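Amidohydrolase (Pseudomonas aeruginosa, PDB 2I5G) probably acts as a metal-dependent dipeptidase of the membrane dipeptidase (M19) family, built on a TIM-barrel fold. Local coordinates at residues S172-V176 / V318-V322; V105-K109 / E147-I153; I225-E230 / T296-R300; L6-V12 / V307-E313. The protein carries 2 engineered substitutions. One frame throughout, in Å; residues are numbered along the deposited sequence.

Interaction 1: S172-V176 / V318-V322; sequences SKKPV and VLRDV
Segment 172-176 is the loop between helix 162-171 and strand 177-181 of the TIM barrel. It is extended, except at K173 (phi/psi -99/5). K174 (-132/145) and P175 (-48/141) carry the chain toward the strand. Segment 318-322 is alpha-helical and belongs to the long C-terminal helix 304-323; V322 N bonds V318 O at 2.8 Å. The segments come closest at K174 and V322, with CA atoms 5.7 Å apart. About 250 Å² is buried. The contact is thus a helix-to-strand loop of the barrel resting on the C-terminal helix.

P175, with a C-gamma exo pucker, lies against the apolar side of the helix. P175 CB is 3.7 Å from V318 CG2, with V318 chi1 in p. P175 CD is 4.0 Å from V322 CG1, with V322 chi1 in m. P175 CG also lies 3.8 Å from D321 OD2. V176 points away from the helix, and its side chain touches C155 of strand 154-156.

K174 makes the polar half of the contact. Its CA-to-CB bond points toward the helix, and its chain is m, m, t, t. K174 NZ forms a salt bridge with D321 OD1 at 3.2 Å and a hydrogen bond with D321 O at 2.8 Å, so one ammonium holds both side chain and backbone of D321. The loop is also braced from within: S172, chi1 in p, donates from OG to K174 O at 2.7 Å.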
loop_
_atom_site.group_PDB
_atom_site.type_symbol
_atom_site.label_atom_id
_atom_site.label_comp_id
_atom_site.label_asym_id
_atom_site.label_seq_id
_atom_site.Cartn_x
_atom_site.Cartn_y
_atom_site.Cartn_z
ATOM N N SER A 172 -18.121 -3.475 7.940
ATOM C CA SER A 172 -18.580 -2.263 8.610
ATOM C C SER A 172 -19.888 -2.488 9.342
ATOM O O SER A 172 -20.753 -3.234 8.878
ATOM C CB SER A 172 -18.764 -1.121 7.615
ATOM O OG SER A 172 -19.932 -1.322 6.846
ATOM N N LYS A 173 -20.022 -1.827 10.485
ATOM C CA LYS A 173 -21.219 -1.926 11.315
ATOM C C LYS A 173 -22.123 -0.734 11.043
ATOM O O LYS A 173 -23.153 -0.542 11.690
ATOM C CB LYS A 173 -20.821 -1.971 12.789
ATOM C CG LYS A 173 -20.047 -3.225 13.140
ATOM C CD LYS A 173 -19.436 -3.158 14.511
ATOM C CE LYS A 173 -18.667 -4.430 14.775
ATOM N NZ LYS A 173 -17.931 -4.378 16.058
ATOM N N LYS A 174 -21.711 0.067 10.070
ATOM C CA LYS A 174 -22.445 1.249 9.662
ATOM C C LYS A 174 -22.551 1.197 8.150
ATOM O O LYS A 174 -21.628 0.744 7.469
ATOM C CB LYS A 174 -21.701 2.517 10.085
ATOM C CG LYS A 174 -21.782 2.838 11.568
ATOM C CD LYS A 174 -23.205 3.183 11.987
ATOM C CE LYS A 174 -23.206 3.838 13.357
ATOM N NZ LYS A 174 -24.555 4.312 13.786
ATOM N N PRO A 175 -23.678 1.665 7.603
ATOM C CA PRO A 175 -23.890 1.661 6.157
ATOM C C PRO A 175 -22.698 2.216 5.383
ATOM O O PRO A 175 -22.056 3.171 5.821
ATOM C CB PRO A 175 -25.131 2.533 5.994
ATOM C CG PRO A 175 -25.882 2.283 7.260
ATOM C CD PRO A 175 -24.793 2.334 8.295
ATOM N N VAL A 176 -22.388 1.601 4.248
ATOM C CA VAL A 176 -21.307 2.080 3.394
ATOM C C VAL A 176 -21.981 2.569 2.112
ATOM O O VAL A 176 -23.202 2.459 1.970
ATOM C CB VAL A 176 -20.291 0.974 3.069
ATOM C CG1 VAL A 176 -19.622 0.499 4.359
ATOM C CG2 VAL A 176 -20.977 -0.170 2.360
ATOM N N VAL A 318 -28.715 8.590 5.850
ATOM C CA VAL A 318 -27.587 7.680 6.023
ATOM C C VAL A 318 -26.414 8.363 6.733
ATOM O O VAL A 318 -25.735 7.752 7.559
ATOM C CB VAL A 318 -27.099 7.124 4.670
ATOM C CG1 VAL A 318 -26.386 8.207 3.880
ATOM C CG2 VAL A 318 -26.191 5.943 4.905
ATOM N N LEU A 319 -26.176 9.630 6.409
ATOM C CA LEU A 319 -25.100 10.376 7.045
ATOM C C LEU A 319 -25.428 10.546 8.515
ATOM O O LEU A 319 -24.536 10.595 9.356
ATOM C CB LEU A 319 -24.929 11.750 6.391
ATOM C CG LEU A 319 -24.221 11.722 5.032
ATOM C CD1 LEU A 319 -24.215 13.101 4.411
ATOM C CD2 LEU A 319 -22.801 11.213 5.226
ATOM N N ARG A 320 -26.718 10.637 8.822
ATOM C CA ARG A 320 -27.158 10.794 10.200
ATOM C C ARG A 320 -26.864 9.486 10.921
ATOM O O ARG A 320 -26.388 9.471 12.062
ATOM C CB ARG A 320 -28.657 11.096 10.241
ATOM C CG ARG A 320 -29.214 11.340 11.633
ATOM C CD ARG A 320 -30.729 11.519 11.581
ATOM N NE ARG A 320 -31.124 12.714 10.834
ATOM C CZ ARG A 320 -30.958 13.960 11.272
ATOM N NH1 ARG A 320 -30.404 14.180 12.460
ATOM N NH2 ARG A 320 -31.342 14.991 10.525
ATOM N N ASP A 321 -27.142 8.386 10.231
ATOM C CA ASP A 321 -26.909 7.059 10.778
ATOM C C ASP A 321 -25.425 6.885 11.086
ATOM O O ASP A 321 -25.049 6.619 12.224
ATOM C CB ASP A 321 -27.334 5.987 9.770
ATOM C CG ASP A 321 -27.421 4.598 10.388
ATOM O OD1 ASP A 321 -26.686 4.317 11.358
ATOM O OD2 ASP A 321 -28.224 3.779 9.891
ATOM N N VAL A 322 -24.588 7.056 10.065
ATOM C CA VAL A 322 -23.143 6.879 10.207
ATOM C C VAL A 322 -22.409 7.821 11.169
ATOM O O VAL A 322 -21.455 7.405 11.814
ATOM C CB VAL A 322 -22.449 6.945 8.837
ATOM C CG1 VAL A 322 -23.026 5.879 7.914
ATOM C CG2 VAL A 322 -22.622 8.322 8.238
#

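Interaction 2: V105-K109 / E147-I153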
loop_
_atom_site.group_PDB
_atom_site.type_symbol
_atom_site.label_atom_id
_atom_site.label_comp_id
_atom_site.label_asym_id
_atom_site.label_seq_id
_atom_site.Cartn_x
_atom_site.Cartn_y
_atom_site.Cartn_z
ATOM N N VAL A 105 -7.233 8.475 11.138
ATOM C CA VAL A 105 -8.661 8.434 10.864
ATOM C C VAL A 105 -9.348 9.447 11.777
ATOM O O VAL A 105 -10.198 10.213 11.338
ATOM C CB VAL A 105 -9.264 7.030 11.106
ATOM C CG1 VAL A 105 -10.781 7.091 10.952
ATOM C CG2 VAL A 105 -8.671 6.028 10.117
ATOM N N GLU A 106 -8.964 9.468 13.044
ATOM C CA GLU A 106 -9.555 10.408 13.988
ATOM C C GLU A 106 -9.082 11.845 13.737
ATOM O O GLU A 106 -9.823 12.799 13.978
ATOM C CB GLU A 106 -9.210 9.984 15.413
ATOM C CG GLU A 106 -9.664 10.942 16.494
ATOM C CD GLU A 106 -9.450 10.372 17.880
ATOM O OE1 GLU A 106 -8.312 9.940 18.180
ATOM O OE2 GLU A 106 -10.418 10.352 18.669
ATOM N N VAL A 107 -7.850 11.994 13.256
ATOM C CA VAL A 107 -7.274 13.306 12.975
ATOM C C VAL A 107 -8.035 14.025 11.872
ATOM O O VAL A 107 -8.387 15.199 12.009
ATOM C CB VAL A 107 -5.791 13.201 12.523
ATOM C CG1 VAL A 107 -5.270 14.580 12.137
ATOM C CG2 VAL A 107 -4.936 12.608 13.630
ATOM N N PHE A 108 -8.277 13.324 10.769
ATOM C CA PHE A 108 -8.982 13.933 9.647
ATOM C C PHE A 108 -10.426 14.221 9.999
ATOM O O PHE A 108 -10.994 15.226 9.566
ATOM C CB PHE A 108 -8.890 13.038 8.410
ATOM C CG PHE A 108 -7.573 13.140 7.698
ATOM C CD1 PHE A 108 -7.133 14.368 7.203
ATOM C CD2 PHE A 108 -6.768 12.018 7.526
ATOM C CE1 PHE A 108 -5.909 14.476 6.547
ATOM C CE2 PHE A 108 -5.540 12.113 6.873
ATOM C CZ PHE A 108 -5.108 13.347 6.381
ATOM N N LYS A 109 -11.018 13.334 10.787
ATOM C CA LYS A 109 -12.387 13.525 11.219
ATOM C C LYS A 109 -12.437 14.846 11.974
ATOM O O LYS A 109 -13.367 15.628 11.793
ATOM C CB LYS A 109 -12.820 12.381 12.132
ATOM C CG LYS A 109 -14.181 12.576 12.777
ATOM C CD LYS A 109 -15.311 12.626 11.769
ATOM C CE LYS A 109 -16.616 12.946 12.488
ATOM N NZ LYS A 109 -17.786 12.956 11.576
ATOM N N GLU A 147 -11.886 1.531 12.890
ATOM C CA GLU A 147 -11.705 2.879 13.430
ATOM C C GLU A 147 -12.648 3.883 12.769
ATOM O O GLU A 147 -13.172 4.774 13.435
ATOM C CB GLU A 147 -10.259 3.359 13.266
ATOM C CG GLU A 147 -10.018 4.766 13.835
ATOM C CD GLU A 147 -10.076 4.817 15.365
ATOM O OE1 GLU A 147 -10.843 4.034 15.967
ATOM O OE2 GLU A 147 -9.367 5.650 15.970
HETATM N N MSE A 148 -12.863 3.745 11.463
HETATM C CA MSE A 148 -13.769 4.642 10.747
HETATM C C MSE A 148 -15.192 4.522 11.305
HETATM O O MSE A 148 -15.926 5.514 11.370
HETATM C CB MSE A 148 -13.766 4.331 9.246
HETATM C CG MSE A 148 -12.501 4.777 8.530
HETATM SE SE MSE A 148 -12.441 4.332 6.633
HETATM C CE MSE A 148 -13.829 5.530 6.022
ATOM N N ASN A 149 -15.579 3.313 11.709
ATOM C CA ASN A 149 -16.909 3.097 12.270
ATOM C C ASN A 149 -16.999 3.752 13.638
ATOM O O ASN A 149 -18.033 4.308 14.008
ATOM C CB ASN A 149 -17.209 1.603 12.431
ATOM C CG ASN A 149 -17.409 0.899 11.111
ATOM O OD1 ASN A 149 -17.703 1.532 10.102
ATOM N ND2 ASN A 149 -17.270 -0.421 11.113
ATOM N N ARG A 150 -15.902 3.681 14.383
ATOM C CA ARG A 150 -15.840 4.245 15.726
ATOM C C ARG A 150 -15.796 5.771 15.717
ATOM O O ARG A 150 -16.475 6.429 16.508
ATOM C CB ARG A 150 -14.605 3.701 16.440
ATOM C CG ARG A 150 -14.568 3.958 17.928
ATOM C CD ARG A 150 -13.248 3.465 18.507
ATOM N NE ARG A 150 -12.145 4.331 18.108
ATOM C CZ ARG A 150 -11.961 5.562 18.577
ATOM N NH1 ARG A 150 -12.806 6.067 19.468
ATOM N NH2 ARG A 150 -10.938 6.294 18.147
ATOM N N VAL A 151 -14.999 6.324 14.812
ATOM C CA VAL A 151 -14.828 7.769 14.688
ATOM C C VAL A 151 -15.984 8.468 13.968
ATOM O O VAL A 151 -16.271 9.640 14.226
ATOM C CB VAL A 151 -13.487 8.090 13.963
ATOM C CG1 VAL A 151 -13.383 9.567 13.659
ATOM C CG2 VAL A 151 -12.315 7.656 14.835
ATOM N N GLY A 152 -16.635 7.752 13.057
ATOM C CA GLY A 152 -17.753 8.335 12.342
ATOM C C GLY A 152 -17.453 8.855 10.947
ATOM O O GLY A 152 -17.852 9.964 10.603
ATOM N N ILE A 153 -16.740 8.071 10.144
ATOM C CA ILE A 153 -16.430 8.465 8.776
ATOM C C ILE A 153 -16.999 7.378 7.894
ATOM O O ILE A 153 -16.657 6.214 8.046
ATOM C CB ILE A 153 -14.917 8.566 8.520
ATOM C CG1 ILE A 153 -14.348 9.799 9.234
ATOM C CG2 ILE A 153 -14.652 8.636 7.022
ATOM C CD1 ILE A 153 -12.856 9.995 9.040
HETATM O O HOH W 1 -7.669 7.398 14.650
#
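V105 packs over the second helix where E147 and M148 meet it: V105 CB is 3.6 Å from E147 CG, and V105 CG1 is 3.8 Å from M148 CG. V105 CG1 is also 4.0 Å from I153 CD1. One turn on, K109 lays its aliphatic part on V151, with K109 CG 3.2 Å from V151 CG1. K109 NZ then donates to G152 O at 3.1 Å. This carbonyl is within reach because the helix ends here. G152 has positive phi (100/46), where a side chain would be jammed against the preceding carbonyl.

E147 is held by R150 of its own helix: R150 NE to E147 OE1 is 2.5 Å, and R150 NH2 to E147 OE2 is 2.8 Å. A water bridges the segments, accepting from E106 N at 2.9 Å and donating to E147 OE2 at 2.8 Å. E106 OE2 is 4.1 Å from R150 NH2, beyond a salt bridge.

The short helical segments run at 37° to each other, 9.8 Å apart, as expected for adjacent outer helices of a TIM barrel. M148 and I153 rest on V116 of strand 113-117. F108 faces helix 47-63, and K109 makes a cation-pi contact with W323 of helix 304-323.

Interaction 3: I225-E230 / T296-R300. Engineered in segment 296-300: K299 (natural residue Glu).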
loop_
_atom_site.group_PDB
_atom_site.type_symbol
_atom_site.label_atom_id
_atom_site.label_comp_id
_atom_site.label_asym_id
_atom_site.label_seq_id
_atom_site.Cartn_x
_atom_site.Cartn_y
_atom_site.Cartn_z
ATOM N N ILE A 225 -30.001 14.537 -20.255
ATOM C CA ILE A 225 -30.473 14.582 -18.884
ATOM C C ILE A 225 -31.388 13.381 -18.620
ATOM O O ILE A 225 -31.372 12.804 -17.535
ATOM C CB ILE A 225 -31.181 15.960 -18.626
ATOM C CG1 ILE A 225 -30.865 16.463 -17.216
ATOM C CG2 ILE A 225 -32.674 15.861 -18.869
ATOM C CD1 ILE A 225 -31.416 15.626 -16.117
ATOM N N ASP A 226 -32.152 12.984 -19.635
ATOM C CA ASP A 226 -33.074 11.846 -19.537
ATOM C C ASP A 226 -32.373 10.501 -19.408
ATOM O O ASP A 226 -32.860 9.608 -18.720
ATOM C CB ASP A 226 -33.991 11.801 -20.757
ATOM C CG ASP A 226 -35.071 12.855 -20.713
ATOM O OD1 ASP A 226 -36.015 12.695 -19.913
ATOM O OD2 ASP A 226 -34.972 13.844 -21.472
ATOM N N ASP A 227 -31.241 10.347 -20.084
ATOM C CA ASP A 227 -30.488 9.101 -20.019
ATOM C C ASP A 227 -29.967 8.901 -18.605
ATOM O O ASP A 227 -29.700 7.779 -18.178
ATOM C CB ASP A 227 -29.321 9.135 -21.006
ATOM C CG ASP A 227 -29.781 9.075 -22.450
ATOM O OD1 ASP A 227 -30.362 8.042 -22.847
ATOM O OD2 ASP A 227 -29.567 10.061 -23.185
ATOM N N TYR A 228 -29.830 10.003 -17.881
ATOM C CA TYR A 228 -29.354 9.972 -16.506
ATOM C C TYR A 228 -30.503 9.490 -15.617
ATOM O O TYR A 228 -30.326 8.596 -14.789
ATOM C CB TYR A 228 -28.885 11.374 -16.107
ATOM C CG TYR A 228 -28.295 11.507 -14.723
ATOM C CD1 TYR A 228 -27.544 10.475 -14.154
ATOM C CD2 TYR A 228 -28.423 12.701 -14.010
ATOM C CE1 TYR A 228 -26.928 10.634 -12.912
ATOM C CE2 TYR A 228 -27.811 12.871 -12.772
ATOM C CZ TYR A 228 -27.061 11.835 -12.230
ATOM O OH TYR A 228 -26.417 12.021 -11.026
ATOM N N ALA A 229 -31.681 10.073 -15.800
ATOM C CA ALA A 229 -32.846 9.661 -15.025
ATOM C C ALA A 229 -33.077 8.174 -15.276
ATOM O O ALA A 229 -33.447 7.433 -14.371
ATOM C CB ALA A 229 -34.069 10.453 -15.453
ATOM N N GLU A 230 -32.854 7.742 -16.513
ATOM C CA GLU A 230 -33.030 6.341 -16.879
ATOM C C GLU A 230 -32.164 5.453 -15.994
ATOM O O GLU A 230 -32.627 4.445 -15.453
ATOM C CB GLU A 230 -32.646 6.130 -18.345
ATOM C CG GLU A 230 -32.579 4.672 -18.776
ATOM C CD GLU A 230 -32.193 4.503 -20.241
ATOM O OE1 GLU A 230 -31.968 3.348 -20.672
ATOM O OE2 GLU A 230 -32.117 5.520 -20.965
ATOM N N THR A 296 -36.959 16.957 -14.351
ATOM C CA THR A 296 -36.961 15.771 -15.202
ATOM C C THR A 296 -37.553 14.563 -14.490
ATOM O O THR A 296 -38.610 14.069 -14.876
ATOM C CB THR A 296 -35.536 15.435 -15.708
ATOM O OG1 THR A 296 -35.104 16.449 -16.627
ATOM C CG2 THR A 296 -35.521 14.088 -16.419
ATOM N N LEU A 297 -36.879 14.082 -13.455
ATOM C CA LEU A 297 -37.383 12.938 -12.704
ATOM C C LEU A 297 -38.872 13.126 -12.415
ATOM O O LEU A 297 -39.670 12.182 -12.481
ATOM C CB LEU A 297 -36.615 12.801 -11.387
ATOM C CG LEU A 297 -35.199 12.235 -11.490
ATOM C CD1 LEU A 297 -34.436 12.543 -10.216
ATOM C CD2 LEU A 297 -35.260 10.742 -11.726
ATOM N N LEU A 298 -39.234 14.367 -12.116
ATOM C CA LEU A 298 -40.608 14.727 -11.798
ATOM C C LEU A 298 -41.546 14.519 -12.988
ATOM O O LEU A 298 -42.569 13.840 -12.875
ATOM C CB LEU A 298 -40.636 16.184 -11.344
ATOM C CG LEU A 298 -41.810 16.689 -10.514
ATOM C CD1 LEU A 298 -42.030 15.794 -9.306
ATOM C CD2 LEU A 298 -41.503 18.115 -10.071
ATOM N N LYS A 299 -41.190 15.095 -14.131
ATOM C CA LYS A 299 -42.017 14.971 -15.324
ATOM C C LYS A 299 -41.845 13.589 -15.937
ATOM O O LYS A 299 -42.300 13.325 -17.048
ATOM C CB LYS A 299 -41.647 16.057 -16.343
ATOM C CG LYS A 299 -40.259 15.924 -16.957
ATOM C CD LYS A 299 -40.304 15.227 -18.316
ATOM C CE LYS A 299 -38.908 15.076 -18.925
ATOM N NZ LYS A 299 -38.214 16.372 -19.182
ATOM N N ARG A 300 -41.206 12.698 -15.191
ATOM C CA ARG A 300 -40.958 11.357 -15.676
ATOM C C ARG A 300 -41.806 10.291 -14.986
ATOM O O ARG A 300 -41.657 9.104 -15.262
ATOM C CB ARG A 300 -39.474 11.042 -15.520
ATOM C CG ARG A 300 -38.889 10.338 -16.711
ATOM C CD ARG A 300 -37.456 10.756 -16.934
ATOM N NE ARG A 300 -36.928 10.166 -18.158
ATOM C CZ ARG A 300 -36.720 8.866 -18.322
ATOM N NH1 ARG A 300 -36.989 8.027 -17.336
ATOM N NH2 ARG A 300 -36.261 8.408 -19.477
#
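T296 starts the contact on helix 291-299. T296 CG2 lies 4.0 Å from A229 CB and 3.8 Å from D226 OD1. T296 OG1 is 3.4 Å from I225 CG2 and is hydrogen-bonded to N292 O of its own helix. L297 follows, with L297 CD2 3.9 Å from A229 CB. K299 is an engineered residue (Glu in the natural sequence). K299 NZ is 4.3 Å from D226 OD1, too far for a salt bridge. R300 closes the segment. R300 NE donates to D226 OD1 at 3.2 Å in a salt bridge, and R300 CD is 3.7 Å from A229 CB. A229 CB thus touches a threonine methyl, a leucine methyl and R300 CD. One face of the guanidinium lies over D226 O, A229 CB and E230 N. R300 NH1 has a further salt bridge, to E233.

Two barrel-periphery helices, 225-239 and 291-299, are joined in this way. The small A229 side chain lets the apolar groups come close, while R300 ties D226 and E233, two turns apart on helix 225-239, to the end of the neighbouring helix.

Interaction 4: L6-V12 / V307-E313; sequences LHADSIV and VRKVMGE
The N-terminal segment leads into the first barrel strand, 13-17, and lies along helix 304-323. Segment 6-12 is helical to A8, leaves the helix at D9 (phi/psi -86/34), and is extended from S10 (-139/158) to V12 (-106/131). Segment 307-313 is helical with a wider pi-type turn at 309-313, where E313 N bonds R308 O at 3.2 Å. CA atoms are 6.6 Å apart at S10 and R308, and 4.6 Å at V12 and G312.

The close approach at G312 brings two CA-H...O contacts: G312 CA to I11 O and V12 CA to M311 O, both 3.2 Å. A CB on G312 would clash with I11 O. M311, a selenomethionine (m, m, m), has its CE 4.2 Å from H7 CE1, at the ring edge.

In the TIM barrel, helix 304-323 lies beside the start of the chain; M311 also has a backbone hydrogen bond with I13.

L6 (t, t) sets CD1 4.1 Å from V307 CG1 and CD2 3.6 Å from R308 NH1. R308 (m, m, m) reaches D9: R308 NH2 is 2.8 Å from D9 O and makes a long salt bridge with D9 OD2 at 3.6 Å. R308 NE has another long one with E313 OE1, 3.8 Å. One water is hydrogen-bonded to S10 OG (2.5 Å) and donates to I11 O (2.9 Å) and R308 O (2.5 Å).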
loop_
_atom_site.group_PDB
_atom_site.type_symbol
_atom_site.label_atom_id
_atom_site.label_comp_id
_atom_site.label_asym_id
_atom_site.label_seq_id
_atom_site.Cartn_x
_atom_site.Cartn_y
_atom_site.Cartn_z
ATOM N N LEU A 6 -40.427 22.949 -5.912
ATOM C CA LEU A 6 -40.046 21.711 -5.245
ATOM C C LEU A 6 -38.545 21.737 -4.965
ATOM O O LEU A 6 -38.113 21.618 -3.823
ATOM C CB LEU A 6 -40.381 20.511 -6.126
ATOM C CG LEU A 6 -40.604 19.181 -5.406
ATOM C CD1 LEU A 6 -40.528 18.055 -6.413
ATOM C CD2 LEU A 6 -39.565 18.969 -4.328
ATOM N N HIS A 7 -37.757 21.887 -6.023
ATOM C CA HIS A 7 -36.311 21.942 -5.901
ATOM C C HIS A 7 -35.966 22.992 -4.839
ATOM O O HIS A 7 -35.138 22.755 -3.959
ATOM C CB HIS A 7 -35.702 22.333 -7.255
ATOM C CG HIS A 7 -34.211 22.204 -7.320
ATOM N ND1 HIS A 7 -33.578 21.006 -7.579
ATOM C CD2 HIS A 7 -33.227 23.123 -7.167
ATOM C CE1 HIS A 7 -32.270 21.194 -7.583
ATOM N NE2 HIS A 7 -32.030 22.470 -7.337
ATOM N N ALA A 8 -36.622 24.147 -4.918
ATOM C CA ALA A 8 -36.375 25.237 -3.982
ATOM C C ALA A 8 -36.714 24.866 -2.547
ATOM O O ALA A 8 -35.939 25.132 -1.635
ATOM C CB ALA A 8 -37.166 26.473 -4.398
ATOM N N ASP A 9 -37.878 24.260 -2.353
ATOM C CA ASP A 9 -38.324 23.854 -1.027
ATOM C C ASP A 9 -37.769 22.471 -0.697
ATOM O O ASP A 9 -38.416 21.682 -0.007
ATOM C CB ASP A 9 -39.857 23.814 -0.983
ATOM C CG ASP A 9 -40.404 23.607 0.426
ATOM O OD1 ASP A 9 -40.298 24.539 1.252
ATOM O OD2 ASP A 9 -40.939 22.511 0.710
ATOM N N SER A 10 -36.567 22.171 -1.178
ATOM C CA SER A 10 -35.999 20.856 -0.914
ATOM C C SER A 10 -34.517 20.842 -0.573
ATOM O O SER A 10 -33.772 21.772 -0.896
ATOM C CB SER A 10 -36.256 19.936 -2.110
ATOM O OG SER A 10 -35.977 18.589 -1.777
ATOM N N ILE A 11 -34.104 19.771 0.099
ATOM C CA ILE A 11 -32.716 19.573 0.486
ATOM C C ILE A 11 -32.044 18.854 -0.667
ATOM O O ILE A 11 -32.321 17.683 -0.914
ATOM C CB ILE A 11 -32.596 18.673 1.725
ATOM C CG1 ILE A 11 -33.299 19.322 2.913
ATOM C CG2 ILE A 11 -31.126 18.413 2.038
ATOM C CD1 ILE A 11 -32.722 20.663 3.287
ATOM N N VAL A 12 -31.183 19.552 -1.396
ATOM C CA VAL A 12 -30.497 18.909 -2.504
ATOM C C VAL A 12 -29.053 18.675 -2.093
ATOM O O VAL A 12 -28.383 19.571 -1.575
ATOM C CB VAL A 12 -30.590 19.753 -3.820
ATOM C CG1 VAL A 12 -31.380 21.032 -3.574
ATOM C CG2 VAL A 12 -29.204 20.052 -4.369
ATOM N N VAL A 307 -39.019 11.897 -5.150
ATOM C CA VAL A 307 -38.076 12.894 -5.643
ATOM C C VAL A 307 -37.307 13.542 -4.487
ATOM O O VAL A 307 -36.085 13.649 -4.546
ATOM C CB VAL A 307 -38.795 14.002 -6.453
ATOM C CG1 VAL A 307 -37.790 15.062 -6.893
ATOM C CG2 VAL A 307 -39.492 13.393 -7.664
ATOM N N ARG A 308 -38.013 13.971 -3.441
ATOM C CA ARG A 308 -37.348 14.591 -2.295
ATOM C C ARG A 308 -36.231 13.645 -1.864
ATOM O O ARG A 308 -35.117 14.069 -1.544
ATOM C CB ARG A 308 -38.303 14.757 -1.108
ATOM C CG ARG A 308 -39.748 15.077 -1.440
ATOM C CD ARG A 308 -40.024 16.562 -1.584
ATOM N NE ARG A 308 -39.553 17.331 -0.438
ATOM C CZ ARG A 308 -39.947 18.569 -0.155
ATOM N NH1 ARG A 308 -40.831 19.188 -0.925
ATOM N NH2 ARG A 308 -39.430 19.203 0.888
ATOM N N LYS A 309 -36.552 12.354 -1.857
ATOM C CA LYS A 309 -35.607 11.314 -1.459
ATOM C C LYS A 309 -34.343 11.356 -2.297
ATOM O O LYS A 309 -33.266 11.674 -1.801
ATOM C CB LYS A 309 -36.227 9.925 -1.622
ATOM C CG LYS A 309 -37.596 9.745 -1.013
ATOM C CD LYS A 309 -37.550 9.896 0.484
ATOM C CE LYS A 309 -38.714 9.158 1.111
ATOM N NZ LYS A 309 -38.722 7.724 0.695
ATOM N N VAL A 310 -34.494 11.024 -3.573
ATOM C CA VAL A 310 -33.377 10.976 -4.498
ATOM C C VAL A 310 -32.572 12.262 -4.568
ATOM O O VAL A 310 -31.364 12.219 -4.778
ATOM C CB VAL A 310 -33.852 10.609 -5.915
ATOM C CG1 VAL A 310 -32.659 10.478 -6.841
ATOM C CG2 VAL A 310 -34.633 9.303 -5.877
HETATM N N MSE A 311 -33.215 13.405 -4.380
HETATM C CA MSE A 311 -32.473 14.655 -4.463
HETATM C C MSE A 311 -31.646 14.994 -3.228
HETATM O O MSE A 311 -30.722 15.807 -3.314
HETATM C CB MSE A 311 -33.409 15.822 -4.811
HETATM C CG MSE A 311 -34.001 15.746 -6.217
HETATM SE SE MSE A 311 -32.685 15.391 -7.616
HETATM C CE MSE A 311 -31.694 17.048 -7.558
ATOM N N GLY A 312 -31.950 14.374 -2.088
ATOM C CA GLY A 312 -31.174 14.680 -0.900
ATOM C C GLY A 312 -31.570 14.035 0.413
ATOM O O GLY A 312 -30.703 13.575 1.157
ATOM N N GLU A 313 -32.863 14.002 0.718
ATOM C CA GLU A 313 -33.323 13.407 1.970
ATOM C C GLU A 313 -32.650 12.081 2.305
ATOM O O GLU A 313 -32.260 11.859 3.447
ATOM C CB GLU A 313 -34.840 13.218 1.945
ATOM C CG GLU A 313 -35.614 14.525 1.963
ATOM C CD GLU A 313 -37.100 14.326 2.203
ATOM O OE1 GLU A 313 -37.821 15.342 2.338
ATOM O OE2 GLU A 313 -37.545 13.155 2.256
HETATM O O HOH W 2 -35.007 16.484 -0.959
#

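Overall arrangement
All four contacts lie in one TIM-barrel domain. Interactions 1 and 4 share helix 304-323, with centres 21 Å apart, and their segments alternate along the chain. Interaction 4 joins the two ends of the chain and encloses interactions 2 and 3. Interaction 2 closes before interaction 1 opens; interaction 3 is nested within the loop closed by interaction 1. Two pairs touch. Interactions 1 and 2, centres 12 Å apart, meet at N149; interactions 3 and 4, centres 15 Å apart, meet through L298 and L6. Interactions 2 and 3 lie on opposite sides of the chain's centre, centres 36 Å apart. Helix 304-323 thus connects two touching pairs of contacts around the barrel.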